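Side-chain contacts in magnesium and cobalt efflux protein CorC (Pseudomonas aeruginosa, PDB 3LLB), which probably takes part in magnesium and cobalt ion transport, this chain being its C-terminal transporter-associated domain: residues Tyr2-Pro5 and Phe11-Lys14; Phe46-Leu49 and Asn53-Val56; Arg64-Asp69 and Leu75-Pro80. All coordinates share one frame; numbering follows the deposited sequence.

Contact 1 of 3, residues Tyr2-Pro5 and Phe11-Lys14; sequences YIKP and FIVK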
ATOM      1  N   TYR A   2       1.645  -1.065 -11.805  1.00 14.22           N
ATOM      2  CA  TYR A   2       1.267  -0.857 -10.404  1.00 11.97           C
ATOM      3  C   TYR A   2       2.445  -0.761  -9.443  1.00  9.84           C
ATOM      4  O   TYR A   2       2.372  -0.017  -8.484  1.00  7.70           O
ATOM      5  CB  TYR A   2       0.324  -1.947  -9.927  1.00 11.18           C
ATOM      6  CG  TYR A   2      -1.029  -1.989 -10.576  1.00 13.98           C
ATOM      7  CD1 TYR A   2      -1.853  -0.862 -10.596  1.00 14.71           C
ATOM      8  CD2 TYR A   2      -1.542  -3.205 -11.101  1.00 16.38           C
ATOM      9  CE1 TYR A   2      -3.136  -0.912 -11.178  1.00 17.40           C
ATOM     10  CE2 TYR A   2      -2.805  -3.267 -11.693  1.00 18.08           C
ATOM     11  CZ  TYR A   2      -3.598  -2.118 -11.723  1.00 18.83           C
ATOM     12  OH  TYR A   2      -4.852  -2.185 -12.293  1.00 22.22           O
ATOM     13  N   ILE A   3       3.520  -1.529  -9.698  1.00  9.04           N
ATOM     14  CA  ILE A   3       4.645  -1.625  -8.766  1.00  8.41           C
ATOM     15  C   ILE A   3       5.966  -1.269  -9.458  1.00  7.23           C
ATOM     16  O   ILE A   3       6.153  -1.463 -10.709  1.00  9.08           O
ATOM     17  CB  ILE A   3       4.677  -3.051  -8.022  1.00  7.72           C
ATOM     18  CG1 ILE A   3       5.324  -4.154  -8.906  1.00 11.87           C
ATOM     19  CG2 ILE A   3       3.260  -3.346  -7.442  1.00  6.35           C
ATOM     20  CD1 ILE A   3       5.737  -5.561  -8.264  1.00 11.92           C
ATOM     21  N   LYS A   4       6.901  -0.767  -8.668  1.00  7.49           N
ATOM     22  CA  LYS A   4       8.227  -0.472  -9.111  1.00  7.49           C
ATOM     23  C   LYS A   4       9.212  -1.048  -8.101  1.00  6.76           C
ATOM     24  O   LYS A   4       9.234  -0.679  -6.966  1.00  7.70           O
ATOM     25  CB  LYS A   4       8.416   1.063  -9.324  1.00  8.45           C
ATOM     26  CG  LYS A   4       9.794   1.364  -9.824  1.00 12.88           C
ATOM     27  CD  LYS A   4      10.239   2.839  -9.585  1.00 19.16           C
ATOM     28  CE  LYS A   4      11.718   3.051 -10.058  1.00 23.38           C
ATOM     29  NZ  LYS A   4      12.538   3.948  -9.115  1.00 28.03           N
ATOM     30  N   PRO A   5      10.002  -2.034  -8.498  1.00  6.82           N
ATOM     31  CA  PRO A   5      10.999  -2.614  -7.622  1.00  5.56           C
ATOM     32  C   PRO A   5      12.141  -1.662  -7.322  1.00  5.60           C
ATOM     33  O   PRO A   5      12.621  -0.929  -8.211  1.00  6.66           O
ATOM     34  CB  PRO A   5      11.506  -3.804  -8.431  1.00  5.87           C
ATOM     35  CG  PRO A   5      11.365  -3.357  -9.796  1.00  9.64           C
ATOM     36  CD  PRO A   5      10.002  -2.684  -9.791  1.00  9.11           C
ATOM     37  N   PHE A  11       9.439  -1.938  -2.588  1.00  5.05           N
ATOM     38  CA  PHE A  11       8.684  -1.650  -3.786  1.00  4.46           C
ATOM     39  C   PHE A  11       8.013  -0.311  -3.610  1.00  5.95           C
ATOM     40  O   PHE A  11       7.637   0.031  -2.468  1.00  7.11           O
ATOM     41  CB  PHE A  11       7.613  -2.698  -4.019  1.00  5.06           C
ATOM     42  CG  PHE A  11       8.167  -4.061  -4.292  1.00  5.32           C
ATOM     43  CD1 PHE A  11       8.390  -4.468  -5.603  1.00  5.75           C
ATOM     44  CD2 PHE A  11       8.492  -4.895  -3.259  1.00  6.13           C
ATOM     45  CE1 PHE A  11       8.912  -5.730  -5.846  1.00  6.31           C
ATOM     46  CE2 PHE A  11       9.046  -6.193  -3.532  1.00  6.33           C
ATOM     47  CZ  PHE A  11       9.235  -6.556  -4.779  1.00  8.74           C
ATOM     48  N   ILE A  12       7.883   0.432  -4.698  1.00  6.30           N
ATOM     49  CA  ILE A  12       6.907   1.530  -4.780  1.00  7.30           C
ATOM     50  C   ILE A  12       5.607   0.930  -5.341  1.00  6.97           C
ATOM     51  O   ILE A  12       5.615   0.327  -6.393  1.00  9.06           O
ATOM     52  CB  ILE A  12       7.378   2.741  -5.626  1.00  8.38           C
ATOM     53  CG1 ILE A  12       8.733   3.249  -5.153  1.00  9.21           C
ATOM     54  CG2 ILE A  12       6.341   3.849  -5.490  1.00  8.06           C
ATOM     55  CD1 ILE A  12       9.328   4.312  -6.052  1.00  9.11           C
ATOM     56  N   VAL A  13       4.491   1.096  -4.629  1.00  6.64           N
ATOM     57  CA  VAL A  13       3.195   0.556  -4.991  1.00  6.59           C
ATOM     58  C   VAL A  13       2.195   1.667  -5.170  1.00  6.56           C
ATOM     59  O   VAL A  13       2.022   2.501  -4.265  1.00  7.88           O
ATOM     60  CB  VAL A  13       2.759  -0.454  -3.916  1.00  6.54           C
ATOM     61  CG1 VAL A  13       1.422  -1.042  -4.230  1.00  7.29           C
ATOM     62  CG2 VAL A  13       3.799  -1.593  -3.758  1.00  7.33           C
ATOM     63  N   LYS A  14       1.517   1.723  -6.326  1.00  7.00           N
ATOM     64  CA  LYS A  14       0.448   2.710  -6.523  1.00  7.23           C
ATOM     65  C   LYS A  14      -0.762   2.401  -5.622  1.00  7.15           C
ATOM     66  O   LYS A  14      -1.131   1.214  -5.438  1.00  6.57           O
ATOM     67  CB  LYS A  14       0.029   2.721  -7.976  1.00  7.66           C
ATOM     68  CG  LYS A  14       1.046   3.383  -8.934  1.00  9.37           C
ATOM     69  CD  LYS A  14       0.520   3.285 -10.318  1.00  9.91           C
ATOM     70  CE  LYS A  14       1.441   3.973 -11.279  1.00 14.82           C
ATOM     71  NZ  LYS A  14       1.039   3.728 -12.704  1.00 14.89           N
TER
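Ile3 and Phe11 lie side by side on one face of the sheet and point the same way. The end of the isoleucine does the touching: Ile3 CD1 is 3.9 Å from Phe11 CD1. Ile3 CG1 stands between the backbone N and the carbonyl carbon (chi1 81°), and the extended second torsion carries CD1 out to the ring. Pro5, directly across from Phe11, meets the same side of the ring, with its CA 3.8 Å from Phe11 CD1 and its CB near CE1. Both approaches to the ring are oblique. With CG beside the backbone N (chi1 -65°), the Phe11 ring lies along the side of Ile3 and Pro5. Further along this face the other branch of Ile3 is used: Ile3 CG2 rests 4.1 Å from Val13 CG2, the two side chains again running alongside each other.

The two segments form an antiparallel beta hairpin at one edge of the five-stranded sheet, strand 3-5 being the outermost. Ile3 with Val13 and Pro5 with Phe11 are non-hydrogen-bonded pairs. Lys4 with Ile12 is the hydrogen-bonded pair between them, joined by Lys4 N to Ile12 O at 2.8 Å and by Ile12 N to Lys4 O at 2.9 Å. Beyond them Lys14 N reaches Tyr2 O at 2.9 Å, with an N-H...O angle of 173°.

On the other face Lys4 and Ile12 also run side by side. The aliphatic part of the lysine packs here, Lys4 CD being 3.9 Å from Ile12 CD1. The Ile3 face turns toward helix 19-26. There Phe25 and Phe26 touch Ile3, Phe22 touches Val13, and Phe26 makes an edge-to-face pair with Phe11.

Contact 2 of 3, residues Phe46-Leu49 and Asn53-Val56; sequences FGHL and NEVV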
ATOM      1  N   PHE A  46      -5.092   3.465   8.782  1.00 12.83           N
ATOM      2  CA  PHE A  46      -4.862   4.784   9.395  1.00 12.59           C
ATOM      3  C   PHE A  46      -6.155   5.356  10.011  1.00 11.19           C
ATOM      4  O   PHE A  46      -6.114   5.954  11.079  1.00 11.04           O
ATOM      5  CB  PHE A  46      -4.288   5.817   8.370  1.00 11.62           C
ATOM      6  CG  PHE A  46      -2.838   5.595   7.997  1.00 12.18           C
ATOM      7  CD1 PHE A  46      -1.853   5.665   8.952  1.00 14.28           C
ATOM      8  CD2 PHE A  46      -2.467   5.318   6.681  1.00 12.86           C
ATOM      9  CE1 PHE A  46      -0.523   5.458   8.621  1.00 15.73           C
ATOM     10  CE2 PHE A  46      -1.100   5.099   6.329  1.00 14.69           C
ATOM     11  CZ  PHE A  46      -0.134   5.180   7.304  1.00 15.62           C
ATOM     12  N   GLY A  47      -7.294   5.210   9.321  1.00 10.35           N
ATOM     13  CA  GLY A  47      -8.545   5.857   9.741  1.00 11.07           C
ATOM     14  C   GLY A  47      -8.605   7.341   9.480  1.00 10.64           C
ATOM     15  O   GLY A  47      -9.489   8.022   9.978  1.00 10.78           O
ATOM     16  N   HIS A  48      -7.620   7.868   8.749  1.00 10.63           N
ATOM     17  CA  HIS A  48      -7.529   9.280   8.345  1.00 10.78           C
ATOM     18  C   HIS A  48      -6.746   9.315   7.050  1.00  9.29           C
ATOM     19  O   HIS A  48      -6.116   8.295   6.689  1.00 12.03           O
ATOM     20  CB  HIS A  48      -6.879  10.210   9.419  1.00 11.18           C
ATOM     21  CG  HIS A  48      -5.510   9.778   9.852  1.00 12.19           C
ATOM     22  ND1 HIS A  48      -4.352  10.205   9.240  1.00 14.33           N
ATOM     23  CD2 HIS A  48      -5.120   8.939  10.836  1.00 10.81           C
ATOM     24  CE1 HIS A  48      -3.309   9.648   9.824  1.00 11.19           C
ATOM     25  NE2 HIS A  48      -3.746   8.874  10.789  1.00 14.70           N
ATOM     26  N   LEU A  49      -6.742  10.469   6.365  1.00  8.52           N
ATOM     27  CA  LEU A  49      -5.858  10.712   5.220  1.00  8.17           C
ATOM     28  C   LEU A  49      -4.433  10.977   5.720  1.00  8.07           C
ATOM     29  O   LEU A  49      -4.170  11.999   6.395  1.00  9.22           O
ATOM     30  CB  LEU A  49      -6.376  11.910   4.420  1.00  8.41           C
ATOM     31  CG  LEU A  49      -5.581  12.359   3.157  1.00  8.82           C
ATOM     32  CD1 LEU A  49      -5.654  11.295   2.077  1.00 11.55           C
ATOM     33  CD2 LEU A  49      -6.101  13.702   2.680  1.00  6.26           C
ATOM     34  N   ASN A  53       5.258  10.007   4.869  1.00 10.70           N
ATOM     35  CA  ASN A  53       6.104   9.377   5.885  1.00 10.78           C
ATOM     36  C   ASN A  53       5.339   8.742   7.046  1.00 10.08           C
ATOM     37  O   ASN A  53       5.940   8.190   7.931  1.00 11.28           O
ATOM     38  CB  ASN A  53       7.214  10.288   6.355  1.00 11.66           C
ATOM     39  CG  ASN A  53       8.232  10.529   5.306  1.00 14.47           C
ATOM     40  OD1 ASN A  53       8.464   9.687   4.425  1.00 19.52           O
ATOM     41  ND2 ASN A  53       8.850  11.681   5.368  1.00 16.80           N
ATOM     42  N   GLU A  54       4.014   8.838   7.058  1.00  9.21           N
ATOM     43  CA  GLU A  54       3.216   8.001   7.945  1.00  9.64           C
ATOM     44  C   GLU A  54       3.407   6.530   7.527  1.00  9.54           C
ATOM     45  O   GLU A  54       3.564   6.212   6.360  1.00  9.41           O
ATOM     46  CB  GLU A  54       1.741   8.404   7.900  1.00  8.72           C
ATOM     47  CG  GLU A  54       1.510   9.805   8.468  1.00 11.87           C
ATOM     48  CD  GLU A  54       0.069  10.124   8.828  1.00 15.12           C
ATOM     49  OE1 GLU A  54      -0.596   9.296   9.492  1.00 16.66           O
ATOM     50  OE2 GLU A  54      -0.371  11.254   8.511  1.00 18.49           O
ATOM     51  N   VAL A  55       3.456   5.648   8.516  1.00 10.35           N
ATOM     52  CA  VAL A  55       3.695   4.238   8.302  1.00 11.96           C
ATOM     53  C   VAL A  55       2.625   3.380   8.999  1.00 11.40           C
ATOM     54  O   VAL A  55       2.176   3.702  10.115  1.00 11.37           O
ATOM     55  CB  VAL A  55       5.085   3.849   8.887  1.00 12.24           C
ATOM     56  CG1 VAL A  55       5.285   2.360   8.862  1.00 15.67           C
ATOM     57  CG2 VAL A  55       6.196   4.555   8.141  1.00 14.94           C
ATOM     58  N   VAL A  56       2.175   2.306   8.343  1.00 11.24           N
ATOM     59  CA  VAL A  56       1.351   1.284   8.992  1.00 10.63           C
ATOM     60  C   VAL A  56       1.905  -0.097   8.624  1.00 11.30           C
ATOM     61  O   VAL A  56       2.380  -0.316   7.508  1.00 11.23           O
ATOM     62  CB  VAL A  56      -0.128   1.473   8.634  1.00 10.15           C
ATOM     63  CG1 VAL A  56      -0.439   1.250   7.146  1.00 12.42           C
ATOM     64  CG2 VAL A  56      -0.993   0.624   9.575  1.00 12.96           C
TER
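Phe46, the last residue of helix 38-46, reaches the start of strand 55-58 with the far end of its ring. Its CG is anti to the carbonyl carbon (chi1 -73°), which carries the ring across to Glu54, Val55 and Val56. Val56 CB sits over one face, 4.3 Å from the ring centroid and displaced toward the rim, a CH-pi contact. Val56 CG1 lies between its backbone N and carbonyl carbon (chi1 65°) and also touches the ring, 3.9 Å from Phe46 CZ. Glu54 CB meets the ring obliquely, 3.8 Å from Phe46 CZ. The peptide oxygen Val55 O comes within 3.5 Å of Phe46 CE1.

Past the ring the Glu54 side chain stretches out toward the loop. Its carboxylate stands 75° from the plane of the Phe46 ring. The carboxylate and the His48 imidazole are modelled too close for their placing to be trusted, and no hydrogen bond joins them. Glu54 OE2 instead accepts from Lys51 N in the loop between the segments. The histidine ND1 makes a weak bond to Leu49 O, 3.4 Å away.

The contact closes the loop between helix 38-46 and strand 55-58 at the edge of the sheet, where Val56 also touches Phe63 of the neighbouring strand 61-68.

Contact 3 of 3, residues Arg64-Asp69 and Leu75-Pro80; sequences RVLNAD and LLRLSP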
ATOM      1  N   ARG A  64       4.713   2.597   3.975  1.00  6.28           N
ATOM      2  CA  ARG A  64       5.109   3.980   4.279  1.00  7.06           C
ATOM      3  C   ARG A  64       4.566   4.882   3.180  1.00  6.42           C
ATOM      4  O   ARG A  64       4.755   4.592   1.953  1.00  8.63           O
ATOM      5  CB  ARG A  64       6.622   4.071   4.379  1.00  6.25           C
ATOM      6  CG  ARG A  64       7.175   5.475   4.468  1.00 10.59           C
ATOM      7  CD  ARG A  64       8.679   5.492   4.397  1.00 15.68           C
ATOM      8  NE  ARG A  64       9.110   6.808   3.920  1.00 20.94           N
ATOM      9  CZ  ARG A  64      10.088   7.045   3.036  1.00 23.05           C
ATOM     10  NH1 ARG A  64      10.798   6.046   2.483  1.00 23.38           N
ATOM     11  NH2 ARG A  64      10.372   8.305   2.705  1.00 25.75           N
ATOM     12  N   VAL A  65       3.851   5.942   3.553  1.00  5.92           N
ATOM     13  CA  VAL A  65       3.305   6.876   2.583  1.00  6.37           C
ATOM     14  C   VAL A  65       4.419   7.699   1.936  1.00  5.09           C
ATOM     15  O   VAL A  65       5.127   8.455   2.611  1.00  8.01           O
ATOM     16  CB  VAL A  65       2.180   7.807   3.195  1.00  5.67           C
ATOM     17  CG1 VAL A  65       1.626   8.702   2.127  1.00  6.04           C
ATOM     18  CG2 VAL A  65       1.105   6.942   3.821  1.00  7.04           C
ATOM     19  N   LEU A  66       4.610   7.535   0.637  1.00  5.62           N
ATOM     20  CA  LEU A  66       5.560   8.392  -0.122  1.00  5.40           C
ATOM     21  C   LEU A  66       4.924   9.610  -0.726  1.00  5.49           C
ATOM     22  O   LEU A  66       5.559  10.656  -0.847  1.00  6.35           O
ATOM     23  CB  LEU A  66       6.230   7.575  -1.208  1.00  5.92           C
ATOM     24  CG  LEU A  66       7.140   6.424  -0.835  1.00  6.97           C
ATOM     25  CD1 LEU A  66       7.495   5.707  -2.105  1.00  9.99           C
ATOM     26  CD2 LEU A  66       8.366   6.920  -0.084  1.00  9.59           C
ATOM     27  N   ASN A  67       3.660   9.492  -1.114  1.00  6.63           N
ATOM     28  CA  ASN A  67       2.939  10.583  -1.771  1.00  5.40           C
ATOM     29  C   ASN A  67       1.464  10.503  -1.489  1.00  5.92           C
ATOM     30  O   ASN A  67       0.820   9.430  -1.620  1.00  6.59           O
ATOM     31  CB  ASN A  67       3.187  10.558  -3.311  1.00  5.74           C
ATOM     32  CG  ASN A  67       2.574  11.731  -4.004  1.00  5.58           C
ATOM     33  OD1 ASN A  67       1.343  11.891  -3.960  1.00  5.95           O
ATOM     34  ND2 ASN A  67       3.413  12.594  -4.647  1.00  3.21           N
ATOM     35  N   ALA A  68       0.914  11.587  -0.982  1.00  5.00           N
ATOM     36  CA  ALA A  68      -0.535  11.728  -0.873  1.00  4.78           C
ATOM     37  C   ALA A  68      -0.839  13.169  -1.175  1.00  5.57           C
ATOM     38  O   ALA A  68      -0.021  14.072  -0.885  1.00  7.05           O
ATOM     39  CB  ALA A  68      -1.033  11.369   0.550  1.00  5.05           C
ATOM     40  N   ASP A  69      -2.034  13.436  -1.688  1.00  5.90           N
ATOM     41  CA  ASP A  69      -2.502  14.810  -1.801  1.00  5.93           C
ATOM     42  C   ASP A  69      -3.623  15.119  -0.778  1.00  5.83           C
ATOM     43  O   ASP A  69      -3.713  14.480   0.232  1.00  6.81           O
ATOM     44  CB  ASP A  69      -2.877  15.091  -3.233  1.00  5.00           C
ATOM     45  CG  ASP A  69      -4.071  14.335  -3.715  1.00  7.42           C
ATOM     46  OD1 ASP A  69      -4.889  13.830  -2.883  1.00  8.78           O
ATOM     47  OD2 ASP A  69      -4.217  14.252  -4.969  1.00  8.75           O
ATOM     48  N   LEU A  75       1.135   6.934  -3.547  1.00  4.48           N
ATOM     49  CA  LEU A  75       2.250   6.010  -3.628  1.00  5.89           C
ATOM     50  C   LEU A  75       2.649   5.584  -2.220  1.00  6.33           C
ATOM     51  O   LEU A  75       2.736   6.428  -1.295  1.00  8.50           O
ATOM     52  CB  LEU A  75       3.444   6.708  -4.290  1.00  5.37           C
ATOM     53  CG  LEU A  75       3.354   7.159  -5.767  1.00  6.31           C
ATOM     54  CD1 LEU A  75       4.560   8.013  -6.252  1.00  7.78           C
ATOM     55  CD2 LEU A  75       3.138   5.939  -6.673  1.00  6.06           C
ATOM     56  N   LEU A  76       2.911   4.280  -2.061  1.00  7.36           N
ATOM     57  CA  LEU A  76       3.339   3.652  -0.837  1.00  7.24           C
ATOM     58  C   LEU A  76       4.683   3.031  -1.117  1.00  5.86           C
ATOM     59  O   LEU A  76       4.900   2.535  -2.208  1.00  8.12           O
ATOM     60  CB  LEU A  76       2.344   2.553  -0.425  1.00  8.13           C
ATOM     61  CG  LEU A  76       1.053   3.318  -0.180  1.00  9.79           C
ATOM     62  CD1 LEU A  76      -0.073   2.702  -0.835  1.00 11.77           C
ATOM     63  CD2 LEU A  76       0.922   3.643   1.294  1.00 11.16           C
ATOM     64  N   ARG A  77       5.587   3.049  -0.156  1.00  6.73           N
ATOM     65  CA  ARG A  77       6.736   2.179  -0.153  1.00  6.09           C
ATOM     66  C   ARG A  77       6.438   0.947   0.690  1.00  6.28           C
ATOM     67  O   ARG A  77       6.081   1.060   1.828  1.00  5.70           O
ATOM     68  CB  ARG A  77       7.933   2.889   0.418  1.00  7.81           C
ATOM     69  CG  ARG A  77       9.216   2.132   0.353  1.00  9.28           C
ATOM     70  CD  ARG A  77      10.403   3.046   0.417  1.00 14.26           C
ATOM     71  NE  ARG A  77      11.629   2.269   0.625  1.00 16.81           N
ATOM     72  CZ  ARG A  77      12.834   2.631   0.251  1.00 16.87           C
ATOM     73  NH1 ARG A  77      13.014   3.775  -0.385  1.00 19.79           N
ATOM     74  NH2 ARG A  77      13.861   1.827   0.496  1.00 18.31           N
ATOM     75  N   LEU A  78       6.557  -0.199   0.079  1.00  5.74           N
ATOM     76  CA  LEU A  78       6.288  -1.499   0.712  1.00  6.67           C
ATOM     77  C   LEU A  78       7.582  -2.161   1.129  1.00  7.24           C
ATOM     78  O   LEU A  78       8.448  -2.300   0.305  1.00  9.10           O
ATOM     79  CB  LEU A  78       5.571  -2.381  -0.285  1.00  7.41           C
ATOM     80  CG  LEU A  78       5.023  -3.692   0.240  1.00  7.01           C
ATOM     81  CD1 LEU A  78       3.707  -3.504   1.039  1.00  7.65           C
ATOM     82  CD2 LEU A  78       4.824  -4.691  -0.895  1.00  6.87           C
ATOM     83  N   SER A  79       7.747  -2.501   2.396  1.00  8.12           N
ATOM     84  CA  SER A  79       8.935  -3.195   2.925  1.00  9.93           C
ATOM     85  C   SER A  79       8.425  -4.514   3.549  1.00 12.06           C
ATOM     86  O   SER A  79       7.423  -4.524   4.239  1.00 12.32           O
ATOM     87  CB  SER A  79       9.610  -2.330   4.023  1.00 11.21           C
ATOM     88  OG  SER A  79      10.066  -1.073   3.576  1.00 18.38           O
ATOM     89  N   PRO A  80       9.126  -5.655   3.349  1.00 14.55           N
ATOM     90  CA  PRO A  80       8.732  -6.851   4.128  1.00 16.69           C
ATOM     91  C   PRO A  80       9.024  -6.738   5.618  1.00 19.17           C
ATOM     92  O   PRO A  80      10.034  -6.148   5.970  1.00 19.98           O
ATOM     93  CB  PRO A  80       9.637  -7.958   3.570  1.00 16.92           C
ATOM     94  CG  PRO A  80      10.782  -7.268   2.915  1.00 16.31           C
ATOM     95  CD  PRO A  80      10.256  -5.923   2.437  1.00 15.51           C
TER
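Leu75 O is gripped by two backbone N-H groups of the facing strand. Leu66 N lies 2.9 Å from Leu75 O and Asn67 N lies 3.2 Å from it. Both donors come from the same face of the carbonyl plane, tilted from it by 32° and 24°. This is a classic beta bulge in the antiparallel hairpin of strands 61-68 and 73-80: two residues face Leu75, and the register shifts by one. Leu75 N returns a bond to Asn67 O. Before the bulge Arg64 and Arg77 form a regular hydrogen-bonded pair, with Arg77 N 2.7 Å from Arg64 O.

The bulge turns Leu66 toward the partner strand, where its CD1 packs 3.8 Å from Arg77 CB. Leu66 CD2 also lies 3.5 Å above the centre of the Arg64 guanidinium plane. Val65 and Leu76 point to the face opposite Arg64 and Arg77, which helix 38-46 covers, and meet through Val65 CG2 and Leu76 CD2.

Both arginine chains run extended, CG anti to the backbone N, and stay alongside to their ends: Arg64 NH1 is 3.7 Å from Arg77 CD, and the guanidinium planes are 39° apart. Their NH1 atoms are 4.3 Å apart. Arg77 NE forms a salt bridge with Asp10, and Arg64 NH2 bonds to Asn53. The Asp10 carboxylate probably offsets part of the repulsion between the two like charges.

How the contacts relate
The three contacts follow one another along the chain and belong to one antiparallel sheet. Contact 3 is central. Contacts 1 and 2 flank it, on opposite sides of the chain's centre, with their own centres 18 Å apart and nearest atoms about 11 Å apart. Contact 1 joins contact 3 where strand 11-14 runs beside strand 73-80: Phe11 O is 2.8 Å from Leu78 N, and Val13 N is 2.8 Å from Leu76 O. Contact 2 joins it through strand 61-68, with Asn53 N 2.7 Å from Val65 O. Phe46 also packs on Val65, CE2 to CG2 at 3.8 Å, bringing the end of helix 38-46 onto the sheet.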